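PDB 2A61: transcriptional regulator Tm0710 from Thermotoga maritima, which probably binds DNA as a dimer through a winged helix-turn-helix domain and regulates transcription, as other MarR family proteins do. Local coordinates for residues F36-K41 with G51-L56; Q40-Y43 with P47-P50; G66-L71 with G75-T80. All coordinates share one frame; numbering follows the deposited sequence.

Interaction 1: residues F36-K41 with G51-L56; sequences FDILQK and GELSVL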
ATOM      1  N   PHE A  36       4.346  -9.232  -5.804  1.00 14.32           N
ATOM      2  CA  PHE A  36       4.613  -7.896  -6.321  1.00 14.95           C
ATOM      3  C   PHE A  36       5.259  -6.963  -5.279  1.00 15.10           C
ATOM      4  O   PHE A  36       6.140  -6.173  -5.606  1.00 14.02           O
ATOM      5  CB  PHE A  36       3.306  -7.249  -6.832  1.00 14.67           C
ATOM      6  CG  PHE A  36       3.495  -5.873  -7.377  1.00 15.80           C
ATOM      7  CD1 PHE A  36       4.240  -5.669  -8.535  1.00 19.47           C
ATOM      8  CD2 PHE A  36       2.923  -4.776  -6.749  1.00 16.82           C
ATOM      9  CE1 PHE A  36       4.421  -4.371  -9.037  1.00 19.03           C
ATOM     10  CE2 PHE A  36       3.109  -3.493  -7.257  1.00 14.46           C
ATOM     11  CZ  PHE A  36       3.858  -3.313  -8.394  1.00 15.38           C
ATOM     12  N   ASP A  37       4.805  -7.067  -4.034  1.00 15.60           N
ATOM     13  CA  ASP A  37       5.394  -6.299  -2.930  1.00 17.28           C
ATOM     14  C   ASP A  37       6.909  -6.596  -2.754  1.00 17.12           C
ATOM     15  O   ASP A  37       7.690  -5.679  -2.468  1.00 16.26           O
ATOM     16  CB  ASP A  37       4.670  -6.592  -1.626  1.00 16.51           C
ATOM     17  CG  ASP A  37       3.288  -5.941  -1.533  1.00 23.01           C
ATOM     18  OD1 ASP A  37       3.020  -4.868  -2.148  1.00 22.82           O
ATOM     19  OD2 ASP A  37       2.451  -6.557  -0.829  1.00 26.01           O
ATOM     20  N   ILE A  38       7.302  -7.867  -2.898  1.00 15.89           N
ATOM     21  CA  ILE A  38       8.733  -8.229  -2.946  1.00 15.64           C
ATOM     22  C   ILE A  38       9.427  -7.579  -4.144  1.00 15.96           C
ATOM     23  O   ILE A  38      10.507  -6.990  -3.999  1.00 14.36           O
ATOM     24  CB  ILE A  38       8.947  -9.751  -3.038  1.00 15.86           C
ATOM     25  CG1 ILE A  38       8.464 -10.428  -1.738  1.00 14.91           C
ATOM     26  CG2 ILE A  38      10.375 -10.074  -3.423  1.00 16.45           C
ATOM     27  CD1 ILE A  38       8.363 -11.916  -1.876  1.00 11.62           C
ATOM     28  N   LEU A  39       8.816  -7.681  -5.317  1.00 14.91           N
ATOM     29  CA  LEU A  39       9.458  -7.155  -6.538  1.00 16.90           C
ATOM     30  C   LEU A  39       9.593  -5.657  -6.506  1.00 18.10           C
ATOM     31  O   LEU A  39      10.645  -5.128  -6.893  1.00 17.64           O
ATOM     32  CB  LEU A  39       8.690  -7.515  -7.802  1.00 17.64           C
ATOM     33  CG  LEU A  39       8.692  -8.920  -8.356  1.00 21.05           C
ATOM     34  CD1 LEU A  39       7.719  -8.984  -9.563  1.00 21.39           C
ATOM     35  CD2 LEU A  39      10.105  -9.295  -8.785  1.00 23.35           C
ATOM     36  N   GLN A  40       8.532  -4.955  -6.069  1.00 18.51           N
ATOM     37  CA  GLN A  40       8.584  -3.493  -6.022  1.00 19.18           C
ATOM     38  C   GLN A  40       9.519  -2.930  -4.958  1.00 17.29           C
ATOM     39  O   GLN A  40      10.143  -1.915  -5.196  1.00 17.71           O
ATOM     40  CB  GLN A  40       7.186  -2.835  -5.984  1.00 17.76           C
ATOM     41  CG  GLN A  40       6.466  -2.913  -4.705  1.00 21.41           C
ATOM     42  CD  GLN A  40       5.262  -1.944  -4.652  1.00 22.30           C
ATOM     43  OE1 GLN A  40       4.349  -2.128  -3.854  1.00 28.47           O
ATOM     44  NE2 GLN A  40       5.279  -0.916  -5.497  1.00 17.96           N
ATOM     45  N   LYS A  41       9.638  -3.619  -3.826  1.00 16.88           N
ATOM     46  CA  LYS A  41      10.627  -3.280  -2.805  1.00 18.24           C
ATOM     47  C   LYS A  41      12.062  -3.358  -3.317  1.00 17.80           C
ATOM     48  O   LYS A  41      12.851  -2.428  -3.085  1.00 16.69           O
ATOM     49  CB  LYS A  41      10.455  -4.173  -1.591  1.00 17.95           C
ATOM     50  CG  LYS A  41      11.414  -3.897  -0.458  1.00 25.01           C
ATOM     51  CD  LYS A  41      11.433  -2.406   0.007  1.00 28.55           C
ATOM     52  CE  LYS A  41      10.076  -1.881   0.516  1.00 30.20           C
ATOM     53  NZ  LYS A  41      10.049  -0.393   0.906  1.00 32.62           N
ATOM     54  N   GLY A  51      15.547 -12.668   5.036  1.00 22.19           N
ATOM     55  CA  GLY A  51      15.048 -12.127   6.299  1.00 20.97           C
ATOM     56  C   GLY A  51      14.414 -10.753   6.224  1.00 21.35           C
ATOM     57  O   GLY A  51      13.434 -10.521   6.902  1.00 21.52           O
ATOM     58  N   GLU A  52      14.983  -9.836   5.428  1.00 20.00           N
ATOM     59  CA  GLU A  52      14.414  -8.492   5.218  1.00 20.20           C
ATOM     60  C   GLU A  52      13.053  -8.531   4.488  1.00 18.52           C
ATOM     61  O   GLU A  52      12.129  -7.753   4.780  1.00 17.58           O
ATOM     62  CB  GLU A  52      15.398  -7.636   4.414  1.00 19.24           C
ATOM     63  CG  GLU A  52      16.713  -7.325   5.214  1.00 22.58           C
ATOM     64  CD  GLU A  52      17.820  -6.620   4.409  1.00 21.73           C
ATOM     65  OE1 GLU A  52      17.821  -6.707   3.175  1.00 20.36           O
ATOM     66  OE2 GLU A  52      18.752  -6.022   5.033  1.00 26.89           O
ATOM     67  N   LEU A  53      12.917  -9.436   3.533  1.00 17.77           N
ATOM     68  CA  LEU A  53      11.628  -9.649   2.849  1.00 17.20           C
ATOM     69  C   LEU A  53      10.555 -10.184   3.810  1.00 18.36           C
ATOM     70  O   LEU A  53       9.402  -9.787   3.736  1.00 17.52           O
ATOM     71  CB  LEU A  53      11.803 -10.589   1.647  1.00 17.24           C
ATOM     72  CG  LEU A  53      12.696 -10.078   0.506  1.00 16.30           C
ATOM     73  CD1 LEU A  53      12.815 -11.174  -0.637  1.00 15.74           C
ATOM     74  CD2 LEU A  53      12.153  -8.772  -0.054  1.00 13.70           C
ATOM     75  N   SER A  54      10.954 -11.082   4.711  1.00 18.65           N
ATOM     76  CA  SER A  54      10.071 -11.617   5.757  1.00 19.10           C
ATOM     77  C   SER A  54       9.526 -10.489   6.690  1.00 18.98           C
ATOM     78  O   SER A  54       8.326 -10.417   6.998  1.00 17.60           O
ATOM     79  CB  SER A  54      10.846 -12.698   6.546  1.00 18.09           C
ATOM     80  OG  SER A  54      10.136 -13.014   7.697  1.00 21.63           O
ATOM     81  N   VAL A  55      10.421  -9.580   7.085  1.00 18.67           N
ATOM     82  CA  VAL A  55      10.071  -8.442   7.956  1.00 19.29           C
ATOM     83  C   VAL A  55       9.165  -7.478   7.200  1.00 19.63           C
ATOM     84  O   VAL A  55       8.175  -7.023   7.762  1.00 20.25           O
ATOM     85  CB  VAL A  55      11.341  -7.736   8.534  1.00 19.06           C
ATOM     86  CG1 VAL A  55      10.983  -6.451   9.255  1.00 23.76           C
ATOM     87  CG2 VAL A  55      12.102  -8.696   9.499  1.00 20.19           C
ATOM     88  N   LEU A  56       9.506  -7.188   5.942  1.00 19.56           N
ATOM     89  CA  LEU A  56       8.720  -6.319   5.068  1.00 22.63           C
ATOM     90  C   LEU A  56       7.283  -6.781   4.881  1.00 21.96           C
ATOM     91  O   LEU A  56       6.326  -5.999   5.054  1.00 21.58           O
ATOM     92  CB  LEU A  56       9.384  -6.215   3.666  1.00 22.33           C
ATOM     93  CG  LEU A  56       8.504  -5.699   2.506  1.00 26.60           C
ATOM     94  CD1 LEU A  56       8.403  -4.123   2.471  1.00 27.95           C
ATOM     95  CD2 LEU A  56       8.957  -6.303   1.173  1.00 24.92           C
TER
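D37 meets L56 through its backbone: D37 O lies 3.9 Å from L56 CD2. The carboxylate of D37 takes no part in this and is salt-bridged through OD1 to R23. One residue on, I38 sends CG2 into the fork of L53. CG2 of I38 is 3.9 Å from L53 CD1 and 4.0 Å from L53 CD2, so both methyls share one partner. The two side chains cross at about a right angle. On I38, CG2 is the branch anti to the backbone N, while CG1 stands beside that N (chi1 -66°). At the next turn K41 uses its carbons. L56 CD2 sits 3.8 Å from both CB and CG of K41. The lysine chain then bends at chi2 and chi3, which brings CE round to L56 CD1 at 3.4 Å, tighter than usual for two carbons. Its NZ forms a salt bridge with E45. Helices 33-45 and 50-57 both belong to what is probably a winged helix-turn-helix domain, as in other MarR family proteins, and here their segment axes run 119° apart. Apart from the carbonyl of D37, the contact is made of carbon atoms, and the charged ends of D37 and K41 are paired elsewhere.

Interaction 2: residues Q40-Y43 with P47-P50; sequences QKIY and PKRP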
ATOM      1  N   GLN A  40       8.532  -4.955  -6.069  1.00 18.51           N
ATOM      2  CA  GLN A  40       8.584  -3.493  -6.022  1.00 19.18           C
ATOM      3  C   GLN A  40       9.519  -2.930  -4.958  1.00 17.29           C
ATOM      4  O   GLN A  40      10.143  -1.915  -5.196  1.00 17.71           O
ATOM      5  CB  GLN A  40       7.186  -2.835  -5.984  1.00 17.76           C
ATOM      6  CG  GLN A  40       6.466  -2.913  -4.705  1.00 21.41           C
ATOM      7  CD  GLN A  40       5.262  -1.944  -4.652  1.00 22.30           C
ATOM      8  OE1 GLN A  40       4.349  -2.128  -3.854  1.00 28.47           O
ATOM      9  NE2 GLN A  40       5.279  -0.916  -5.497  1.00 17.96           N
ATOM     10  N   LYS A  41       9.638  -3.619  -3.826  1.00 16.88           N
ATOM     11  CA  LYS A  41      10.627  -3.280  -2.805  1.00 18.24           C
ATOM     12  C   LYS A  41      12.062  -3.358  -3.317  1.00 17.80           C
ATOM     13  O   LYS A  41      12.851  -2.428  -3.085  1.00 16.69           O
ATOM     14  CB  LYS A  41      10.455  -4.173  -1.591  1.00 17.95           C
ATOM     15  CG  LYS A  41      11.414  -3.897  -0.458  1.00 25.01           C
ATOM     16  CD  LYS A  41      11.433  -2.406   0.007  1.00 28.55           C
ATOM     17  CE  LYS A  41      10.076  -1.881   0.516  1.00 30.20           C
ATOM     18  NZ  LYS A  41      10.049  -0.393   0.906  1.00 32.62           N
ATOM     19  N   ILE A  42      12.381  -4.435  -4.036  1.00 17.11           N
ATOM     20  CA  ILE A  42      13.714  -4.614  -4.575  1.00 17.49           C
ATOM     21  C   ILE A  42      13.903  -3.624  -5.724  1.00 16.79           C
ATOM     22  O   ILE A  42      15.001  -3.102  -5.921  1.00 17.47           O
ATOM     23  CB  ILE A  42      13.967  -6.097  -5.041  1.00 17.68           C
ATOM     24  CG1 ILE A  42      13.890  -7.047  -3.846  1.00 16.91           C
ATOM     25  CG2 ILE A  42      15.319  -6.226  -5.773  1.00 16.55           C
ATOM     26  CD1 ILE A  42      13.759  -8.605  -4.239  1.00 17.64           C
ATOM     27  N   TYR A  43      12.843  -3.368  -6.488  1.00 15.01           N
ATOM     28  CA  TYR A  43      12.933  -2.435  -7.598  1.00 16.40           C
ATOM     29  C   TYR A  43      13.351  -1.045  -7.107  1.00 16.55           C
ATOM     30  O   TYR A  43      14.168  -0.378  -7.726  1.00 16.27           O
ATOM     31  CB  TYR A  43      11.592  -2.332  -8.321  1.00 17.20           C
ATOM     32  CG  TYR A  43      11.558  -1.320  -9.460  1.00 19.11           C
ATOM     33  CD1 TYR A  43      11.785  -1.721 -10.779  1.00 21.63           C
ATOM     34  CD2 TYR A  43      11.258   0.044  -9.218  1.00 18.49           C
ATOM     35  CE1 TYR A  43      11.754  -0.784 -11.831  1.00 20.66           C
ATOM     36  CE2 TYR A  43      11.217   0.975 -10.251  1.00 20.00           C
ATOM     37  CZ  TYR A  43      11.436   0.533 -11.551  1.00 21.24           C
ATOM     38  OH  TYR A  43      11.385   1.421 -12.571  1.00 24.92           O
ATOM     39  N   PRO A  47      18.837  -4.824  -3.619  1.00 20.01           N
ATOM     40  CA  PRO A  47      19.028  -6.201  -3.135  1.00 18.23           C
ATOM     41  C   PRO A  47      18.521  -6.361  -1.714  1.00 18.45           C
ATOM     42  O   PRO A  47      18.761  -5.493  -0.849  1.00 17.13           O
ATOM     43  CB  PRO A  47      20.545  -6.404  -3.181  1.00 19.73           C
ATOM     44  CG  PRO A  47      21.035  -5.396  -4.180  1.00 20.26           C
ATOM     45  CD  PRO A  47      20.074  -4.246  -4.187  1.00 18.79           C
ATOM     46  N   LYS A  48      17.793  -7.448  -1.471  1.00 15.94           N
ATOM     47  CA  LYS A  48      17.222  -7.685  -0.178  1.00 16.26           C
ATOM     48  C   LYS A  48      17.580  -9.097   0.272  1.00 16.85           C
ATOM     49  O   LYS A  48      17.524 -10.064  -0.524  1.00 16.61           O
ATOM     50  CB  LYS A  48      15.692  -7.502  -0.192  1.00 17.21           C
ATOM     51  CG  LYS A  48      15.194  -6.138  -0.482  1.00 17.86           C
ATOM     52  CD  LYS A  48      15.583  -5.186   0.697  1.00 22.57           C
ATOM     53  CE  LYS A  48      15.040  -3.780   0.505  1.00 23.32           C
ATOM     54  NZ  LYS A  48      15.375  -2.890   1.686  1.00 21.18           N
ATOM     55  N   ARG A  49      17.913  -9.219   1.565  1.00 16.92           N
ATOM     56  CA  ARG A  49      18.124 -10.553   2.162  1.00 17.74           C
ATOM     57  C   ARG A  49      16.751 -11.197   2.373  1.00 17.58           C
ATOM     58  O   ARG A  49      15.754 -10.482   2.522  1.00 17.61           O
ATOM     59  CB  ARG A  49      18.834 -10.426   3.534  1.00 17.97           C
ATOM     60  CG  ARG A  49      20.128  -9.572   3.491  1.00 17.54           C
ATOM     61  CD  ARG A  49      20.767  -9.479   4.871  1.00 18.91           C
ATOM     62  NE  ARG A  49      22.076  -8.781   4.833  1.00 17.77           N
ATOM     63  CZ  ARG A  49      23.239  -9.397   4.624  1.00 18.45           C
ATOM     64  NH1 ARG A  49      23.274 -10.699   4.375  1.00 15.69           N
ATOM     65  NH2 ARG A  49      24.386  -8.709   4.634  1.00 16.15           N
ATOM     66  N   PRO A  50      16.698 -12.544   2.419  1.00 19.18           N
ATOM     67  CA  PRO A  50      15.426 -13.219   2.637  1.00 19.34           C
ATOM     68  C   PRO A  50      14.767 -12.836   3.958  1.00 20.81           C
ATOM     69  O   PRO A  50      13.574 -12.685   3.993  1.00 21.50           O
ATOM     70  CB  PRO A  50      15.808 -14.710   2.629  1.00 20.25           C
ATOM     71  CG  PRO A  50      17.060 -14.777   1.899  1.00 18.63           C
ATOM     72  CD  PRO A  50      17.803 -13.507   2.197  1.00 18.11           C
TER
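The link from helix 33-45 to helix 50-57, within the winged helix-turn-helix domain expected of a MarR family protein, folds back on the helix it has just left. K48 makes most of this contact with its aliphatic chain. K48 CG lies 3.7 Å from I42 CG1, and K48 CB is 4.1 Å from the same atom. The two side chains run past one another, pointing opposite ways. K48 has CG beside its backbone N (chi1 -64°) and bends at chi2, which carries the rest of the chain over toward K41. P47 adds a looser contact, its N being 4.4 Å from I42 CG2. The backbone of K48 is hydrogen-bonded to L91 of strand 88-93, so the link also borders the wing. R49 is the N-cap residue of helix 50-57. Its N bonds to the side chain of E52. The two lysine ammonium groups are near each other but not in contact: NZ of K41 and NZ of K48 are 5.9 Å apart. E45 salt-bridges both, one carboxylate oxygen to each, which probably offsets their like charge. Closer to the helix, K48 CE packs against two carbons of K41, 3.8 Å from its CG and 3.9 Å from its CD.

Interaction 3: residues G66-L71 with G75-T80; sequences GLVKRL and GYLTRT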
ATOM      1  N   GLY A  66       8.613 -19.679  -0.539  1.00 19.40           N
ATOM      2  CA  GLY A  66       7.665 -20.074  -1.608  1.00 17.76           C
ATOM      3  C   GLY A  66       7.412 -19.009  -2.668  1.00 17.62           C
ATOM      4  O   GLY A  66       7.388 -19.300  -3.887  1.00 17.14           O
ATOM      5  N   LEU A  67       7.213 -17.768  -2.209  1.00 15.71           N
ATOM      6  CA  LEU A  67       7.026 -16.635  -3.093  1.00 15.51           C
ATOM      7  C   LEU A  67       8.226 -16.354  -4.007  1.00 15.36           C
ATOM      8  O   LEU A  67       8.043 -16.089  -5.171  1.00 15.18           O
ATOM      9  CB  LEU A  67       6.656 -15.346  -2.292  1.00 14.93           C
ATOM     10  CG  LEU A  67       5.418 -15.398  -1.362  1.00 16.15           C
ATOM     11  CD1 LEU A  67       5.409 -14.221  -0.392  1.00 14.69           C
ATOM     12  CD2 LEU A  67       4.103 -15.413  -2.218  1.00 15.62           C
ATOM     13  N   VAL A  68       9.430 -16.319  -3.420  1.00 16.50           N
ATOM     14  CA  VAL A  68      10.687 -16.001  -4.125  1.00 16.30           C
ATOM     15  C   VAL A  68      11.050 -17.122  -5.124  1.00 16.88           C
ATOM     16  O   VAL A  68      11.471 -16.857  -6.236  1.00 16.30           O
ATOM     17  CB  VAL A  68      11.796 -15.758  -3.096  1.00 16.00           C
ATOM     18  CG1 VAL A  68      13.181 -15.781  -3.746  1.00 18.92           C
ATOM     19  CG2 VAL A  68      11.525 -14.382  -2.341  1.00 13.95           C
ATOM     20  N   LYS A  69      10.883 -18.362  -4.703  1.00 18.46           N
ATOM     21  CA  LYS A  69      11.200 -19.541  -5.563  1.00 19.78           C
ATOM     22  C   LYS A  69      10.468 -19.502  -6.905  1.00 18.62           C
ATOM     23  O   LYS A  69      11.039 -19.831  -7.944  1.00 15.88           O
ATOM     24  CB  LYS A  69      10.812 -20.806  -4.798  1.00 21.29           C
ATOM     25  CG  LYS A  69      10.898 -22.116  -5.542  1.00 24.41           C
ATOM     26  CD  LYS A  69      10.564 -23.292  -4.613  1.00 24.64           C
ATOM     27  CE  LYS A  69       9.089 -23.264  -4.127  1.00 27.08           C
ATOM     28  NZ  LYS A  69       8.784 -24.337  -3.143  1.00 30.70           N
ATOM     29  N   ARG A  70       9.198 -19.092  -6.871  1.00 18.32           N
ATOM     30  CA  ARG A  70       8.394 -18.940  -8.102  1.00 18.77           C
ATOM     31  C   ARG A  70       8.878 -17.750  -8.924  1.00 17.68           C
ATOM     32  O   ARG A  70       8.968 -17.823 -10.127  1.00 17.33           O
ATOM     33  CB  ARG A  70       6.953 -18.668  -7.759  1.00 18.36           C
ATOM     34  CG  ARG A  70       6.064 -19.879  -7.596  1.00 22.59           C
ATOM     35  CD  ARG A  70       4.598 -19.290  -7.529  1.00 27.09           C
ATOM     36  NE  ARG A  70       4.315 -19.070  -6.133  1.00 25.54           N
ATOM     37  CZ  ARG A  70       3.329 -18.347  -5.639  1.00 23.10           C
ATOM     38  NH1 ARG A  70       2.487 -17.697  -6.427  1.00 25.73           N
ATOM     39  NH2 ARG A  70       3.208 -18.300  -4.337  1.00 22.60           N
ATOM     40  N   LEU A  71       9.186 -16.639  -8.261  1.00 17.90           N
ATOM     41  CA  LEU A  71       9.713 -15.473  -8.982  1.00 17.05           C
ATOM     42  C   LEU A  71      11.056 -15.756  -9.653  1.00 17.38           C
ATOM     43  O   LEU A  71      11.338 -15.210 -10.715  1.00 18.89           O
ATOM     44  CB  LEU A  71       9.817 -14.247  -8.044  1.00 16.83           C
ATOM     45  CG  LEU A  71       8.494 -13.595  -7.616  1.00 15.48           C
ATOM     46  CD1 LEU A  71       8.726 -12.535  -6.515  1.00 16.15           C
ATOM     47  CD2 LEU A  71       7.754 -12.936  -8.815  1.00 17.45           C
ATOM     48  N   GLY A  75      11.768 -16.082 -13.777  1.00 20.02           N
ATOM     49  CA  GLY A  75      12.691 -15.091 -14.338  1.00 18.51           C
ATOM     50  C   GLY A  75      12.491 -13.658 -13.877  1.00 18.58           C
ATOM     51  O   GLY A  75      12.976 -12.744 -14.548  1.00 19.32           O
ATOM     52  N   TYR A  76      11.747 -13.445 -12.784  1.00 17.49           N
ATOM     53  CA  TYR A  76      11.518 -12.064 -12.236  1.00 17.37           C
ATOM     54  C   TYR A  76      12.551 -11.582 -11.201  1.00 17.70           C
ATOM     55  O   TYR A  76      12.829 -10.362 -11.072  1.00 16.94           O
ATOM     56  CB  TYR A  76      10.095 -11.963 -11.641  1.00 16.80           C
ATOM     57  CG  TYR A  76       9.023 -12.222 -12.663  1.00 18.44           C
ATOM     58  CD1 TYR A  76       8.757 -11.285 -13.662  1.00 19.04           C
ATOM     59  CD2 TYR A  76       8.290 -13.423 -12.663  1.00 20.34           C
ATOM     60  CE1 TYR A  76       7.795 -11.512 -14.616  1.00 18.91           C
ATOM     61  CE2 TYR A  76       7.307 -13.660 -13.646  1.00 20.84           C
ATOM     62  CZ  TYR A  76       7.075 -12.692 -14.604  1.00 19.71           C
ATOM     63  OH  TYR A  76       6.148 -12.869 -15.598  1.00 19.25           O
ATOM     64  N   LEU A  77      13.129 -12.559 -10.503  1.00 17.17           N
ATOM     65  CA  LEU A  77      14.180 -12.371  -9.529  1.00 18.60           C
ATOM     66  C   LEU A  77      15.364 -13.284  -9.852  1.00 19.20           C
ATOM     67  O   LEU A  77      15.215 -14.319 -10.483  1.00 18.13           O
ATOM     68  CB  LEU A  77      13.691 -12.759  -8.121  1.00 18.14           C
ATOM     69  CG  LEU A  77      12.744 -11.746  -7.468  1.00 18.22           C
ATOM     70  CD1 LEU A  77      12.459 -12.124  -6.037  1.00 15.83           C
ATOM     71  CD2 LEU A  77      13.347 -10.379  -7.498  1.00 17.44           C
ATOM     72  N   THR A  78      16.524 -12.897  -9.375  1.00 18.64           N
ATOM     73  CA  THR A  78      17.680 -13.793  -9.322  1.00 19.30           C
ATOM     74  C   THR A  78      18.336 -13.590  -7.968  1.00 20.18           C
ATOM     75  O   THR A  78      17.714 -12.989  -7.058  1.00 20.64           O
ATOM     76  CB  THR A  78      18.601 -13.660 -10.581  1.00 18.41           C
ATOM     77  OG1 THR A  78      19.573 -14.703 -10.575  1.00 22.09           O
ATOM     78  CG2 THR A  78      19.302 -12.289 -10.691  1.00 19.53           C
ATOM     79  N   ARG A  79      19.573 -14.058  -7.826  1.00 20.22           N
ATOM     80  CA  ARG A  79      20.241 -14.207  -6.551  1.00 20.99           C
ATOM     81  C   ARG A  79      21.713 -13.783  -6.755  1.00 21.46           C
ATOM     82  O   ARG A  79      22.269 -13.969  -7.831  1.00 20.21           O
ATOM     83  CB  ARG A  79      20.232 -15.701  -6.288  1.00 22.85           C
ATOM     84  CG  ARG A  79      20.427 -16.146  -4.915  1.00 26.04           C
ATOM     85  CD  ARG A  79      20.135 -17.627  -4.956  1.00 25.98           C
ATOM     86  NE  ARG A  79      18.736 -17.892  -4.653  1.00 23.44           N
ATOM     87  CZ  ARG A  79      18.338 -18.670  -3.655  1.00 23.30           C
ATOM     88  NH1 ARG A  79      19.227 -19.283  -2.892  1.00 25.34           N
ATOM     89  NH2 ARG A  79      17.052 -18.816  -3.407  1.00 26.57           N
ATOM     90  N   THR A  80      22.326 -13.234  -5.707  1.00 21.40           N
ATOM     91  CA  THR A  80      23.755 -12.958  -5.668  1.00 21.88           C
ATOM     92  C   THR A  80      24.306 -13.164  -4.228  1.00 21.15           C
ATOM     93  O   THR A  80      23.610 -12.908  -3.237  1.00 20.13           O
ATOM     94  CB  THR A  80      24.070 -11.551  -6.279  1.00 23.31           C
ATOM     95  OG1 THR A  80      25.489 -11.380  -6.409  1.00 25.57           O
ATOM     96  CG2 THR A  80      23.449 -10.420  -5.426  1.00 23.43           C
TER
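L71 O accepts two backbone hydrogen bonds as the chain leaves helix 61-73 and heads off across its end. Y76 N comes nearly along the C=O axis, at 2.8 Å from L71 O. L77 N is 3.2 Å from L71 O and reaches it from above the carbonyl plane, with a C=O...N angle of 116°. G75 ends the helix in a Schellman motif; its phi is positive (86°), a value glycine takes easily. The turn leads from helix 61-73 into strand 77-82, the first strand of the two-stranded wing. Helix 61-73 is probably the DNA recognition helix, as in other MarR family proteins. The side chain of L71 divides between two neighbours. Its CD2 packs 3.8 Å from Y76 CB and lies obliquely to the tyrosine ring, the two side chains crossing at about a right angle. Its CD1 meets L77 CD1 at 3.8 Å. L77 CD1 is also 3.9 Å from L71 CB. In L77, a chi1 of -75° sets CG beside the backbone N, where it too lies on L71 CB. One turn earlier on the helix, V68 CG1 touches L77 CD1 more loosely, at 4.4 Å. The tyrosine ring has a cation-pi partner in K96.

How the interactions relate
From the N terminus, helix 33-45 comes first and serves both interaction 1 and interaction 2. Interaction 2 closes the shorter loop, from 40-43 to the link at 47-50. Interaction 1 spans it, running from 36-41 on to helix 50-57, and the two share Q40 and K41. Interaction 3 opens only after both have closed and joins helix 61-73 to the start of strand 77-82. The three still meet in space. L53 touches K48 between interactions 1 and 2. L39 and I42 both reach L77, while I38 packs on L67 and L53 on V68. Together they tie three helices to the wing in one apolar core.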